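Local coordinates for hydrolase (Thermococcus thioreducens, PDB 6IAH), which is a magnesium-binding phosphatase of the haloacid dehalogenase superfamily that acts on diverse substrates, possibly including phosphoglycolate, at residues 195-200 against 227-232; 2-7 against 215-220; 8-13 against 220-225; 142-147 against 235-240. One frame throughout, in Å; residues are numbered along the deposited sequence.

Interaction 1: 195-200 against 227-232; sequences VYIGDT and KDVNEF. With MG (magnesium ion), chain B.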
loop_
_atom_site.group_PDB
_atom_site.type_symbol
_atom_site.label_atom_id
_atom_site.label_comp_id
_atom_site.label_asym_id
_atom_site.label_seq_id
_atom_site.Cartn_x
_atom_site.Cartn_y
_atom_site.Cartn_z
ATOM N N VAL A 195 1.133 19.702 -7.464
ATOM C CA VAL A 195 1.740 19.161 -6.273
ATOM C C VAL A 195 1.298 17.691 -6.062
ATOM O O VAL A 195 0.148 17.338 -6.386
ATOM C CB VAL A 195 1.390 20.026 -5.047
ATOM C CG1 VAL A 195 -0.112 20.159 -4.826
ATOM C CG2 VAL A 195 2.101 19.533 -3.770
ATOM N N TYR A 196 2.217 16.874 -5.510
ATOM C CA TYR A 196 1.930 15.518 -5.098
ATOM C C TYR A 196 1.966 15.498 -3.596
ATOM O O TYR A 196 2.923 15.968 -3.028
ATOM C CB TYR A 196 2.947 14.512 -5.641
ATOM C CG TYR A 196 2.523 13.074 -5.446
ATOM C CD1 TYR A 196 1.515 12.500 -6.229
ATOM C CD2 TYR A 196 3.089 12.273 -4.444
ATOM C CE1 TYR A 196 1.106 11.181 -6.014
ATOM C CE2 TYR A 196 2.705 10.947 -4.242
ATOM C CZ TYR A 196 1.704 10.404 -5.006
ATOM O OH TYR A 196 1.295 9.097 -4.774
ATOM N N ILE A 197 0.952 14.888 -2.989
ATOM C CA ILE A 197 0.855 14.708 -1.496
ATOM C C ILE A 197 1.116 13.251 -1.147
ATOM O O ILE A 197 0.320 12.393 -1.544
ATOM C CB ILE A 197 -0.547 15.085 -0.990
ATOM C CG1 ILE A 197 -1.103 16.360 -1.643
ATOM C CG2 ILE A 197 -0.562 15.130 0.548
ATOM C CD1 ILE A 197 -0.186 17.544 -1.613
ATOM N N GLY A 198 2.240 12.982 -0.427
ATOM C CA GLY A 198 2.679 11.644 -0.059
ATOM C C GLY A 198 2.833 11.584 1.469
ATOM O O GLY A 198 2.707 12.594 2.124
ATOM N N ASP A 199 3.019 10.377 1.959
ATOM C CA ASP A 199 3.357 10.112 3.393
ATOM C C ASP A 199 4.751 9.453 3.565
ATOM O O ASP A 199 5.196 9.331 4.651
ATOM C CB ASP A 199 2.252 9.283 4.024
ATOM C CG ASP A 199 2.159 7.869 3.472
ATOM O OD1 ASP A 199 2.025 7.638 2.230
ATOM O OD2 ASP A 199 2.189 6.934 4.294
ATOM N N THR A 200 5.431 9.024 2.500
ATOM C CA THR A 200 6.686 8.292 2.673
ATOM C C THR A 200 7.814 8.882 1.880
ATOM O O THR A 200 7.586 9.647 0.966
ATOM C CB THR A 200 6.572 6.801 2.290
ATOM O OG1 THR A 200 6.331 6.662 0.879
ATOM C CG2 THR A 200 5.563 6.115 3.123
ATOM N N LYS A 227 -0.013 18.986 8.619
ATOM C CA LYS A 227 -0.570 17.986 9.560
ATOM C C LYS A 227 -1.158 16.804 8.825
ATOM O O LYS A 227 -0.815 15.664 9.081
ATOM C CB LYS A 227 -1.667 18.591 10.419
ATOM C CG LYS A 227 -2.129 17.656 11.542
ATOM C CD LYS A 227 -3.296 18.291 12.271
ATOM C CE LYS A 227 -3.723 17.404 13.435
ATOM N NZ LYS A 227 -5.048 17.824 13.971
ATOM N N ASP A 228 -2.043 17.083 7.873
ATOM C CA ASP A 228 -2.663 16.017 7.116
ATOM C C ASP A 228 -3.181 16.628 5.844
ATOM O O ASP A 228 -3.051 17.841 5.618
ATOM C CB ASP A 228 -3.785 15.369 7.920
ATOM C CG ASP A 228 -4.843 16.376 8.399
ATOM O OD1 ASP A 228 -5.257 17.296 7.658
ATOM O OD2 ASP A 228 -5.283 16.229 9.557
ATOM N N VAL A 229 -3.772 15.778 5.019
ATOM C CA VAL A 229 -4.271 16.208 3.689
ATOM C C VAL A 229 -5.388 17.256 3.810
ATOM O O VAL A 229 -5.626 18.065 2.907
ATOM C CB VAL A 229 -4.720 14.986 2.876
ATOM C CG1 VAL A 229 -5.956 14.339 3.469
ATOM C CG2 VAL A 229 -4.925 15.368 1.392
ATOM N N ASN A 230 -6.111 17.243 4.917
ATOM C CA ASN A 230 -7.257 18.171 5.031
ATOM C C ASN A 230 -6.764 19.556 5.286
ATOM O O ASN A 230 -7.296 20.501 4.719
ATOM C CB ASN A 230 -8.208 17.727 6.177
ATOM C CG ASN A 230 -8.892 16.419 5.860
ATOM O OD1 ASN A 230 -9.346 16.202 4.719
ATOM N ND2 ASN A 230 -8.949 15.525 6.841
ATOM N N GLU A 231 -5.745 19.693 6.135
ATOM C CA GLU A 231 -5.146 21.013 6.360
ATOM C C GLU A 231 -4.521 21.493 5.061
ATOM O O GLU A 231 -4.646 22.661 4.681
ATOM C CB GLU A 231 -4.099 20.951 7.456
ATOM C CG GLU A 231 -3.396 22.267 7.729
ATOM C CD GLU A 231 -2.494 22.116 8.935
ATOM O OE1 GLU A 231 -3.063 22.017 10.031
ATOM O OE2 GLU A 231 -1.259 21.944 8.782
ATOM N N PHE A 232 -3.857 20.580 4.379
ATOM C CA PHE A 232 -3.354 20.924 3.063
ATOM C C PHE A 232 -4.435 21.461 2.131
ATOM O O PHE A 232 -4.273 22.521 1.458
ATOM C CB PHE A 232 -2.623 19.758 2.408
ATOM C CG PHE A 232 -2.131 20.147 1.044
ATOM C CD1 PHE A 232 -1.009 20.948 0.940
ATOM C CD2 PHE A 232 -2.913 19.926 -0.069
ATOM C CE1 PHE A 232 -0.575 21.397 -0.262
ATOM C CE2 PHE A 232 -2.487 20.417 -1.307
ATOM C CZ PHE A 232 -1.332 21.132 -1.369
HETATM MG MG MG B . 1.388 6.023 1.169
HETATM O O HOH W 1 1.902 4.861 2.705
HETATM O O HOH W 2 3.289 6.236 0.280
HETATM O O HOH W 3 0.965 4.426 0.043
#
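Phe232, on the C-terminal helix 229-239, lies against Val195 and Ile197 of strand 194-198, a helix-on-sheet contact in the Rossmann-like core of a HAD hydrolase. The tight part is a CH-pi contact: Ile197 CD1 sits over one face of the Phe232 ring, 3.8 Å from the ring centroid and 14° off the ring normal. The methyl gets there because Ile197 CG1 turns back beside the backbone N (chi1 -42°). Val195 and Phe232 point at each other, and Val195 CG1 reaches Phe232 CZ obliquely, at 3.8 Å. Towards the start of the helix the packing slackens, and Ile197 CG2 stands 4.5 Å from Val229 CG2. Val220 of the edge strand and Ile3 of the central strand also pack on Phe232.

The solvent side is polar and stays within the helix segment. Asp228 is the N-cap: its OD1 accepts Glu231 N at 2.9 Å, nearly in line with the C-O bond, and a weak, bent bond from Asn230 N. Glu231 reaches back in turn, its OE2 taking Lys227 N from above the carboxylate plane, so these bonds fasten the N-terminal end of the helix.

Beyond Ile197 the chain leaves the helix behind, and just past the strand end it reaches the metal site. Asp199 shares the magnesium ion with Asp6 and the carbonyl of Asp8. Its OD1 binds the metal at 2.0 Å, while its OD2 accepts a hydrogen bond of 2.6 Å from water 1, itself a magnesium ligand.

Interaction 2: 2-7 against 215-220; sequences WIVFDV and GDFDFV. With MG (magnesium ion), chain B.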
loop_
_atom_site.group_PDB
_atom_site.type_symbol
_atom_site.label_atom_id
_atom_site.label_comp_id
_atom_site.label_asym_id
_atom_site.label_seq_id
_atom_site.Cartn_x
_atom_site.Cartn_y
_atom_site.Cartn_z
ATOM N N TRP A 2 -2.738 21.046 -10.621
ATOM C CA TRP A 2 -3.051 19.669 -10.186
ATOM C C TRP A 2 -2.782 19.526 -8.709
ATOM O O TRP A 2 -1.784 20.015 -8.249
ATOM C CB TRP A 2 -2.174 18.677 -10.905
ATOM C CG TRP A 2 -2.657 18.292 -12.309
ATOM C CD1 TRP A 2 -2.301 18.884 -13.450
ATOM C CD2 TRP A 2 -3.548 17.219 -12.673
ATOM N NE1 TRP A 2 -2.890 18.269 -14.514
ATOM C CE2 TRP A 2 -3.691 17.256 -14.066
ATOM C CE3 TRP A 2 -4.237 16.242 -11.967
ATOM C CZ2 TRP A 2 -4.470 16.331 -14.755
ATOM C CZ3 TRP A 2 -4.968 15.308 -12.642
ATOM C CH2 TRP A 2 -5.108 15.355 -14.024
ATOM N N ILE A 3 -3.678 18.871 -7.999
ATOM C CA ILE A 3 -3.361 18.291 -6.697
ATOM C C ILE A 3 -3.513 16.742 -6.874
ATOM O O ILE A 3 -4.590 16.227 -7.120
ATOM C CB ILE A 3 -4.245 18.824 -5.588
ATOM C CG1 ILE A 3 -4.136 20.366 -5.472
ATOM C CG2 ILE A 3 -3.933 18.154 -4.265
ATOM C CD1 ILE A 3 -5.116 20.971 -4.522
ATOM N N VAL A 4 -2.396 16.047 -6.741
ATOM C CA VAL A 4 -2.290 14.607 -6.911
ATOM C C VAL A 4 -1.975 13.994 -5.571
ATOM O O VAL A 4 -1.118 14.499 -4.846
ATOM C CB VAL A 4 -1.277 14.248 -7.932
ATOM C CG1 VAL A 4 -1.390 12.764 -8.309
ATOM C CG2 VAL A 4 -1.521 15.065 -9.211
ATOM N N PHE A 5 -2.672 12.921 -5.263
ATOM C CA PHE A 5 -2.555 12.272 -3.936
ATOM C C PHE A 5 -2.051 10.821 -4.091
ATOM O O PHE A 5 -2.381 10.077 -5.041
ATOM C CB PHE A 5 -3.927 12.165 -3.241
ATOM C CG PHE A 5 -4.728 13.410 -3.227
ATOM C CD1 PHE A 5 -4.559 14.332 -2.204
ATOM C CD2 PHE A 5 -5.737 13.622 -4.205
ATOM C CE1 PHE A 5 -5.328 15.478 -2.172
ATOM C CE2 PHE A 5 -6.507 14.766 -4.178
ATOM C CZ PHE A 5 -6.314 15.696 -3.132
ATOM N N ASP A 6 -1.259 10.415 -3.119
ATOM C CA ASP A 6 -1.165 9.021 -2.700
ATOM C C ASP A 6 -2.480 8.678 -1.984
ATOM O O ASP A 6 -3.186 9.570 -1.504
ATOM C CB ASP A 6 0.040 8.861 -1.739
ATOM C CG ASP A 6 0.267 7.405 -1.259
ATOM O OD1 ASP A 6 0.109 6.440 -2.033
ATOM O OD2 ASP A 6 0.610 7.257 -0.072
ATOM N N VAL A 7 -2.807 7.395 -1.902
ATOM C CA VAL A 7 -3.993 6.958 -1.176
ATOM C C VAL A 7 -3.588 6.544 0.231
ATOM O O VAL A 7 -4.008 7.180 1.186
ATOM C CB VAL A 7 -4.708 5.846 -1.911
ATOM C CG1 VAL A 7 -5.906 5.322 -1.146
ATOM C CG2 VAL A 7 -5.152 6.324 -3.265
ATOM N N GLY A 215 10.469 17.941 -15.185
ATOM C CA GLY A 215 10.313 19.318 -14.823
ATOM C C GLY A 215 9.751 19.536 -13.433
ATOM O O GLY A 215 9.567 18.582 -12.676
ATOM N N ASP A 216 9.410 20.787 -13.138
ATOM C CA ASP A 216 9.110 21.150 -11.790
ATOM C C ASP A 216 7.762 20.610 -11.327
ATOM O O ASP A 216 6.814 20.488 -12.099
ATOM C CB ASP A 216 9.114 22.645 -11.605
ATOM C CG ASP A 216 9.223 22.986 -10.181
ATOM O OD1 ASP A 216 9.714 22.064 -9.466
ATOM O OD2 ASP A 216 8.792 24.093 -9.793
ATOM N N PHE A 217 7.704 20.279 -10.044
ATOM C CA PHE A 217 6.466 19.785 -9.443
ATOM C C PHE A 217 6.747 19.794 -7.957
ATOM O O PHE A 217 7.854 19.521 -7.554
ATOM C CB PHE A 217 6.186 18.360 -9.911
ATOM C CG PHE A 217 4.752 18.028 -9.972
ATOM C CD1 PHE A 217 3.985 18.419 -11.055
ATOM C CD2 PHE A 217 4.143 17.348 -8.932
ATOM C CE1 PHE A 217 2.624 18.128 -11.095
ATOM C CE2 PHE A 217 2.807 17.059 -8.970
ATOM C CZ PHE A 217 2.040 17.429 -10.045
ATOM N N ASP A 218 5.773 20.144 -7.175
ATOM C CA ASP A 218 5.924 20.228 -5.725
ATOM C C ASP A 218 5.595 18.934 -5.049
ATOM O O ASP A 218 4.812 18.111 -5.555
ATOM C CB ASP A 218 5.047 21.331 -5.144
ATOM C CG ASP A 218 5.484 22.758 -5.597
ATOM O OD1 ASP A 218 6.677 23.032 -5.901
ATOM O OD2 ASP A 218 4.587 23.626 -5.636
ATOM N N PHE A 219 6.147 18.772 -3.841
ATOM C CA PHE A 219 5.886 17.615 -3.073
ATOM C C PHE A 219 5.600 18.060 -1.658
ATOM O O PHE A 219 6.306 18.929 -1.149
ATOM C CB PHE A 219 7.098 16.652 -3.061
ATOM C CG PHE A 219 6.958 15.540 -2.044
ATOM C CD1 PHE A 219 5.988 14.512 -2.232
ATOM C CD2 PHE A 219 7.713 15.540 -0.845
ATOM C CE1 PHE A 219 5.827 13.516 -1.293
ATOM C CE2 PHE A 219 7.541 14.534 0.090
ATOM C CZ PHE A 219 6.606 13.505 -0.133
ATOM N N VAL A 220 4.561 17.482 -1.045
ATOM C CA VAL A 220 4.221 17.724 0.367
ATOM C C VAL A 220 4.102 16.402 1.096
ATOM O O VAL A 220 3.381 15.472 0.643
ATOM C CB VAL A 220 2.913 18.563 0.438
ATOM C CG1 VAL A 220 2.320 18.635 1.838
ATOM C CG2 VAL A 220 3.182 19.965 -0.089
HETATM MG MG MG B . 1.388 6.023 1.169
HETATM O O HOH W 3 0.965 4.426 0.043
HETATM O O HOH W 1 1.902 4.861 2.705
HETATM O O HOH W 2 3.289 6.236 0.280
#
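Phe217 points the far end of its ring at Val4 and Trp2, reaching from the approach to edge strand 218-221 towards the central strand 2-5. The two strands are not neighbours: strand 194-198 runs between them, and the closest CA atoms, such as those of Val4 and Phe219, are 9.5 Å apart. The aromatic side chain therefore makes the connection by passing over one face of the sheet. Its CG is swung well away from the backbone N (chi1 -150°), which carries CZ across the intervening strand.

Val4 meets the ring at its edge, with CG2 near the ring plane and 4.4 Å from Phe217 CZ. Trp2 CB approaches the same CZ obliquely at 4.5 Å; both are loose van der Waals contacts. The indole itself turns away from Phe217, and its NE1 is hydrogen-bonded to Glu192. Leu185 and Val189 of helix 183-189 pack on the phenylalanine, and Tyr210 meets it edge-to-face, so the contact is buried beneath helices.

Just past the end of strand 2-5 comes Asp6, whose CG, anti to the backbone N (chi1 -178°), brings OD2 to 1.9 Å from the magnesium ion, while OD1 pairs with Lys179. A magnesium-binding aspartate directly after the central parallel strand is consistent with the first acid of the DxD motif that follows the first core strand in HAD phosphatases.

Interaction 3: 8-13 against 220-225; sequences DGVLID and VMVGRD. With MG (magnesium ion), chain B.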
loop_
_atom_site.group_PDB
_atom_site.type_symbol
_atom_site.label_atom_id
_atom_site.label_comp_id
_atom_site.label_asym_id
_atom_site.label_seq_id
_atom_site.Cartn_x
_atom_site.Cartn_y
_atom_site.Cartn_z
ATOM N N ASP A 8 -2.776 5.518 0.361
ATOM C CA ASP A 8 -2.541 4.895 1.704
ATOM C C ASP A 8 -1.620 5.759 2.561
ATOM O O ASP A 8 -0.501 6.026 2.173
ATOM C CB ASP A 8 -1.926 3.484 1.534
ATOM C CG ASP A 8 -2.907 2.450 0.882
ATOM O OD1 ASP A 8 -4.097 2.739 0.599
ATOM O OD2 ASP A 8 -2.474 1.288 0.671
ATOM N N GLY A 9 -2.081 6.158 3.741
ATOM C CA GLY A 9 -1.354 7.028 4.634
ATOM C C GLY A 9 -1.647 8.514 4.368
ATOM O O GLY A 9 -1.147 9.352 5.125
ATOM N N VAL A 10 -2.388 8.847 3.283
ATOM C CA VAL A 10 -2.724 10.226 2.933
ATOM C C VAL A 10 -4.250 10.389 2.927
ATOM O O VAL A 10 -4.794 11.134 3.751
ATOM C CB VAL A 10 -2.130 10.626 1.556
ATOM C CG1 VAL A 10 -2.663 11.968 1.097
ATOM C CG2 VAL A 10 -0.601 10.659 1.614
ATOM N N LEU A 11 -4.955 9.762 1.974
ATOM C CA LEU A 11 -6.437 9.797 1.968
ATOM C C LEU A 11 -7.069 8.793 2.926
ATOM O O LEU A 11 -8.169 9.049 3.407
ATOM C CB LEU A 11 -6.994 9.562 0.575
ATOM C CG LEU A 11 -6.426 10.522 -0.484
ATOM C CD1 LEU A 11 -6.910 10.193 -1.907
ATOM C CD2 LEU A 11 -6.720 11.980 -0.173
ATOM N N ILE A 12 -6.431 7.627 3.092
ATOM C CA ILE A 12 -6.980 6.491 3.859
ATOM C C ILE A 12 -5.946 6.013 4.865
ATOM O O ILE A 12 -4.742 5.830 4.517
ATOM C CB ILE A 12 -7.344 5.313 2.921
ATOM C CG1 ILE A 12 -8.552 5.718 2.056
ATOM C CG2 ILE A 12 -7.729 4.071 3.712
ATOM C CD1 ILE A 12 -8.891 4.743 0.951
ATOM N N ASP A 13 -6.401 5.810 6.104
ATOM C CA ASP A 13 -5.586 5.182 7.146
ATOM C C ASP A 13 -5.857 3.695 6.979
ATOM O O ASP A 13 -7.001 3.238 7.235
ATOM C CB ASP A 13 -6.038 5.644 8.519
ATOM C CG ASP A 13 -5.310 4.968 9.674
ATOM O OD1 ASP A 13 -4.527 4.012 9.550
ATOM O OD2 ASP A 13 -5.567 5.436 10.795
ATOM N N VAL A 220 4.561 17.482 -1.045
ATOM C CA VAL A 220 4.221 17.724 0.367
ATOM C C VAL A 220 4.102 16.402 1.096
ATOM O O VAL A 220 3.381 15.472 0.643
ATOM C CB VAL A 220 2.913 18.563 0.438
ATOM C CG1 VAL A 220 2.320 18.635 1.838
ATOM C CG2 VAL A 220 3.182 19.965 -0.089
ATOM N N MET A 221 4.724 16.317 2.262
ATOM C CA MET A 221 4.694 15.111 3.012
ATOM C C MET A 221 3.839 15.324 4.217
ATOM O O MET A 221 4.192 16.123 5.077
ATOM C CB MET A 221 6.077 14.663 3.433
ATOM C CG MET A 221 5.995 13.354 4.222
ATOM S SD MET A 221 7.536 12.665 4.788
ATOM C CE MET A 221 8.297 12.248 3.204
ATOM N N VAL A 222 2.732 14.581 4.302
ATOM C CA VAL A 222 1.842 14.684 5.452
ATOM C C VAL A 222 2.578 14.286 6.704
ATOM O O VAL A 222 3.419 13.395 6.648
ATOM C CB VAL A 222 0.519 13.939 5.278
ATOM C CG1 VAL A 222 -0.228 14.535 4.096
ATOM C CG2 VAL A 222 0.729 12.425 5.118
ATOM N N GLY A 223 2.317 14.988 7.796
ATOM C CA GLY A 223 2.963 14.688 9.096
ATOM C C GLY A 223 4.381 15.267 9.265
ATOM O O GLY A 223 4.985 15.166 10.358
ATOM N N ARG A 224 4.933 15.806 8.196
ATOM C CA ARG A 224 6.180 16.564 8.245
ATOM C C ARG A 224 5.972 17.987 7.776
ATOM O O ARG A 224 6.338 18.925 8.474
ATOM C CB ARG A 224 7.222 15.867 7.380
ATOM C CG ARG A 224 8.653 16.332 7.586
ATOM C CD ARG A 224 9.536 15.710 6.528
ATOM N NE ARG A 224 9.256 16.293 5.206
ATOM C CZ ARG A 224 9.737 15.839 4.062
ATOM N NH1 ARG A 224 10.524 14.780 4.036
ATOM N NH2 ARG A 224 9.430 16.469 2.916
ATOM N N ASP A 225 5.395 18.163 6.595
ATOM C CA ASP A 225 5.262 19.466 5.954
ATOM C C ASP A 225 3.906 20.131 6.280
ATOM O O ASP A 225 3.718 21.343 6.115
ATOM C CB ASP A 225 5.430 19.331 4.434
ATOM C CG ASP A 225 6.709 18.661 4.061
ATOM O OD1 ASP A 225 7.675 18.723 4.868
ATOM O OD2 ASP A 225 6.811 18.070 2.979
HETATM MG MG MG B . 1.388 6.023 1.169
HETATM O O HOH W 3 0.965 4.426 0.043
HETATM O O HOH W 1 1.902 4.861 2.705
HETATM O O HOH W 2 3.289 6.236 0.280
#
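Gly9 and Val10 meet Val222 where two loops pass close together, their backbones nearest at the CA atoms of Val10 and Val222, 6.9 Å apart, without a hydrogen bond across. Val222 CG2 does all the touching: it lies 3.6 Å from Gly9 O and 4.1 Å from Val10 CG2. With CG1 beside the backbone N (chi1 -61°), CG2 is the branch left facing Gly9 and Val10, and the two valines come together at a slant. Gly9 has a positive phi of 89°, a backbone shape that would press a CB against the carbonyl oxygen of Asp8. That same carbonyl is a metal ligand: Asp8 O binds the magnesium ion at 2.1 Å.

The other loop is held by its own polar network. Met221 O accepts both Arg224 N and Asp225 N, folding the chain into a turn. Arg224 grips Asp225 side-on, with NE 2.9 Å from OD1 in the guanidinium plane and NH2 donating to OD2. Asp225 OD2 also takes Met221 N at 2.8 Å from above the carboxylate plane. Arg224 has a second acidic partner in Glu204, consistent with the loop being fastened to helix 201-213.

Ile197 of strand 194-198 touches both Val10 and Val222, while Val229 of helix 229-239 packs on Val10. The contact thus lies past the C-terminal ends of strands 2-5 and 218-221, beside the start of the C-terminal helix.

Interaction 4: 142-147 against 235-240; sequences KHFKLG and NALEGG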
loop_
_atom_site.group_PDB
_atom_site.type_symbol
_atom_site.label_atom_id
_atom_site.label_comp_id
_atom_site.label_asym_id
_atom_site.label_seq_id
_atom_site.Cartn_x
_atom_site.Cartn_y
_atom_site.Cartn_z
ATOM N N LYS A 142 -13.727 21.842 -7.707
ATOM C CA LYS A 142 -14.226 23.005 -8.455
ATOM C C LYS A 142 -13.146 23.980 -8.953
ATOM O O LYS A 142 -13.413 24.813 -9.804
ATOM C CB LYS A 142 -15.275 23.744 -7.631
ATOM C CG LYS A 142 -16.568 22.981 -7.410
ATOM C CD LYS A 142 -17.351 23.640 -6.291
ATOM C CE LYS A 142 -18.854 23.548 -6.468
ATOM N NZ LYS A 142 -19.508 24.021 -5.213
ATOM N N HIS A 143 -11.939 23.906 -8.400
ATOM C CA HIS A 143 -10.850 24.854 -8.723
ATOM C C HIS A 143 -9.516 24.287 -9.049
ATOM O O HIS A 143 -8.618 25.048 -9.468
ATOM C CB HIS A 143 -10.701 25.822 -7.547
ATOM C CG HIS A 143 -11.990 26.496 -7.239
ATOM N ND1 HIS A 143 -12.511 27.480 -8.064
ATOM C CD2 HIS A 143 -12.940 26.232 -6.309
ATOM C CE1 HIS A 143 -13.707 27.824 -7.621
ATOM N NE2 HIS A 143 -13.980 27.103 -6.547
ATOM N N PHE A 144 -9.355 22.982 -8.862
ATOM C CA PHE A 144 -8.092 22.255 -9.142
ATOM C C PHE A 144 -8.450 20.970 -9.850
ATOM O O PHE A 144 -9.556 20.421 -9.592
ATOM C CB PHE A 144 -7.434 21.865 -7.829
ATOM C CG PHE A 144 -7.064 23.035 -6.953
ATOM C CD1 PHE A 144 -5.856 23.709 -7.158
ATOM C CD2 PHE A 144 -7.897 23.432 -5.923
ATOM C CE1 PHE A 144 -5.499 24.793 -6.346
ATOM C CE2 PHE A 144 -7.573 24.531 -5.113
ATOM C CZ PHE A 144 -6.377 25.214 -5.343
ATOM N N LYS A 145 -7.568 20.497 -10.730
ATOM C CA LYS A 145 -7.608 19.131 -11.237
ATOM C C LYS A 145 -7.067 18.181 -10.182
ATOM O O LYS A 145 -5.987 18.404 -9.619
ATOM C CB LYS A 145 -6.758 18.983 -12.486
ATOM C CG LYS A 145 -7.283 19.769 -13.677
ATOM C CD LYS A 145 -7.032 19.012 -14.966
ATOM C CE LYS A 145 -7.837 17.721 -15.037
ATOM N NZ LYS A 145 -7.639 17.038 -16.341
ATOM N N LEU A 146 -7.826 17.138 -9.899
ATOM C CA LEU A 146 -7.464 16.192 -8.841
ATOM C C LEU A 146 -7.115 14.842 -9.496
ATOM O O LEU A 146 -7.711 14.429 -10.502
ATOM C CB LEU A 146 -8.582 16.016 -7.839
ATOM C CG LEU A 146 -9.159 17.230 -7.139
ATOM C CD1 LEU A 146 -10.232 16.704 -6.164
ATOM C CD2 LEU A 146 -8.073 17.993 -6.405
ATOM N N GLY A 147 -6.121 14.176 -8.926
ATOM C CA GLY A 147 -5.718 12.889 -9.374
ATOM C C GLY A 147 -5.113 12.051 -8.321
ATOM O O GLY A 147 -4.831 12.553 -7.201
ATOM N N ASN A 235 -5.721 24.943 3.211
ATOM C CA ASN A 235 -4.760 25.997 2.851
ATOM C C ASN A 235 -4.811 26.274 1.369
ATOM O O ASN A 235 -4.833 27.413 0.966
ATOM C CB ASN A 235 -3.347 25.604 3.220
ATOM C CG ASN A 235 -3.141 25.514 4.712
ATOM O OD1 ASN A 235 -3.956 25.976 5.484
ATOM N ND2 ASN A 235 -2.053 24.905 5.114
ATOM N N ALA A 236 -4.920 25.234 0.558
ATOM C CA ALA A 236 -4.943 25.432 -0.914
ATOM C C ALA A 236 -6.176 26.215 -1.372
ATOM O O ALA A 236 -6.111 27.086 -2.250
ATOM C CB ALA A 236 -4.888 24.104 -1.632
ATOM N N LEU A 237 -7.311 25.896 -0.758
ATOM C CA LEU A 237 -8.560 26.530 -1.108
ATOM C C LEU A 237 -8.602 27.989 -0.619
ATOM O O LEU A 237 -9.168 28.860 -1.282
ATOM C CB LEU A 237 -9.744 25.747 -0.474
ATOM C CG LEU A 237 -10.074 24.455 -1.215
ATOM C CD1 LEU A 237 -10.829 23.504 -0.319
ATOM C CD2 LEU A 237 -10.822 24.773 -2.498
ATOM N N GLU A 238 -8.119 28.188 0.595
ATOM C CA GLU A 238 -8.141 29.487 1.225
ATOM C C GLU A 238 -7.083 30.444 0.730
ATOM O O GLU A 238 -7.245 31.653 0.904
ATOM C CB GLU A 238 -8.022 29.313 2.746
ATOM C CG GLU A 238 -9.294 28.612 3.256
ATOM C CD GLU A 238 -9.279 28.373 4.753
ATOM O OE1 GLU A 238 -8.259 28.616 5.387
ATOM O OE2 GLU A 238 -10.322 27.970 5.288
ATOM N N GLY A 239 -6.010 29.947 0.124
ATOM C CA GLY A 239 -4.949 30.845 -0.315
ATOM C C GLY A 239 -4.133 30.559 -1.547
ATOM O O GLY A 239 -3.174 31.298 -1.770
ATOM N N GLY A 240 -4.491 29.541 -2.342
ATOM C CA GLY A 240 -3.690 29.048 -3.481
ATOM C C GLY A 240 -2.624 28.066 -3.016
ATOM O O GLY A 240 -2.249 28.121 -1.824
#
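Phe144 presents the edge of its ring to Ala236 and Leu237 near the end of helix 229-239. With CG beside the backbone N and anti to the carbonyl carbon (chi1 -61°), the ring projects towards the helix, and a chi2 of -84° sets its plane so that the rim, not a face, does the touching. CZ is the leading atom, 3.6 Å from Ala236 O near the ring plane and 4.1 Å from Ala236 CB. The carbonyl oxygen is also the acceptor of a helical-type bond from Gly240 N at 2.9 Å, so the aromatic C-H edge faces an atom that already has a backbone partner.

Leu237 crosses Phe144 at an angle. Its CG takes the same staggered position as that of the phenylalanine, with chi1 -77°, and the branch then extends so that CD2 comes 4.2 Å from Phe144 CE2, again close to the ring plane. Ile3 of strand 2-5 and the N-terminal Met1 also pack on Phe144.

Away from the aspartate-bound magnesium, this is structural packing, mostly apolar, of the C-terminal helix on the residues leading into strand 145-149, a helix covering one side of the parallel sheet in the three-layer alpha/beta core of the HAD fold.

How the interactions relate
Interactions 1, 2 and 3 each supply one ligand to the same magnesium ion: Asp199, Asp6 and the carbonyl of Asp8 come from the three in turn, and three waters complete six ligands. Asp199 OD1 and Asp6 OD2 lie only 2.7 Å apart as two ligands of one metal, whose charge probably offsets their repulsion. Parallel-sheet pairing links the segments, with Ile197 N 2.8 Å from Val4 O joining interactions 1 and 2, and Gly198 N 2.9 Å from Val220 O joining 1 and 3. Interaction 4 takes no part in the site. It uses the far end of the helix of interaction 1, centres 13 Å apart, and meets interaction 2 where Ile3 N lies 2.9 Å from Lys145 O.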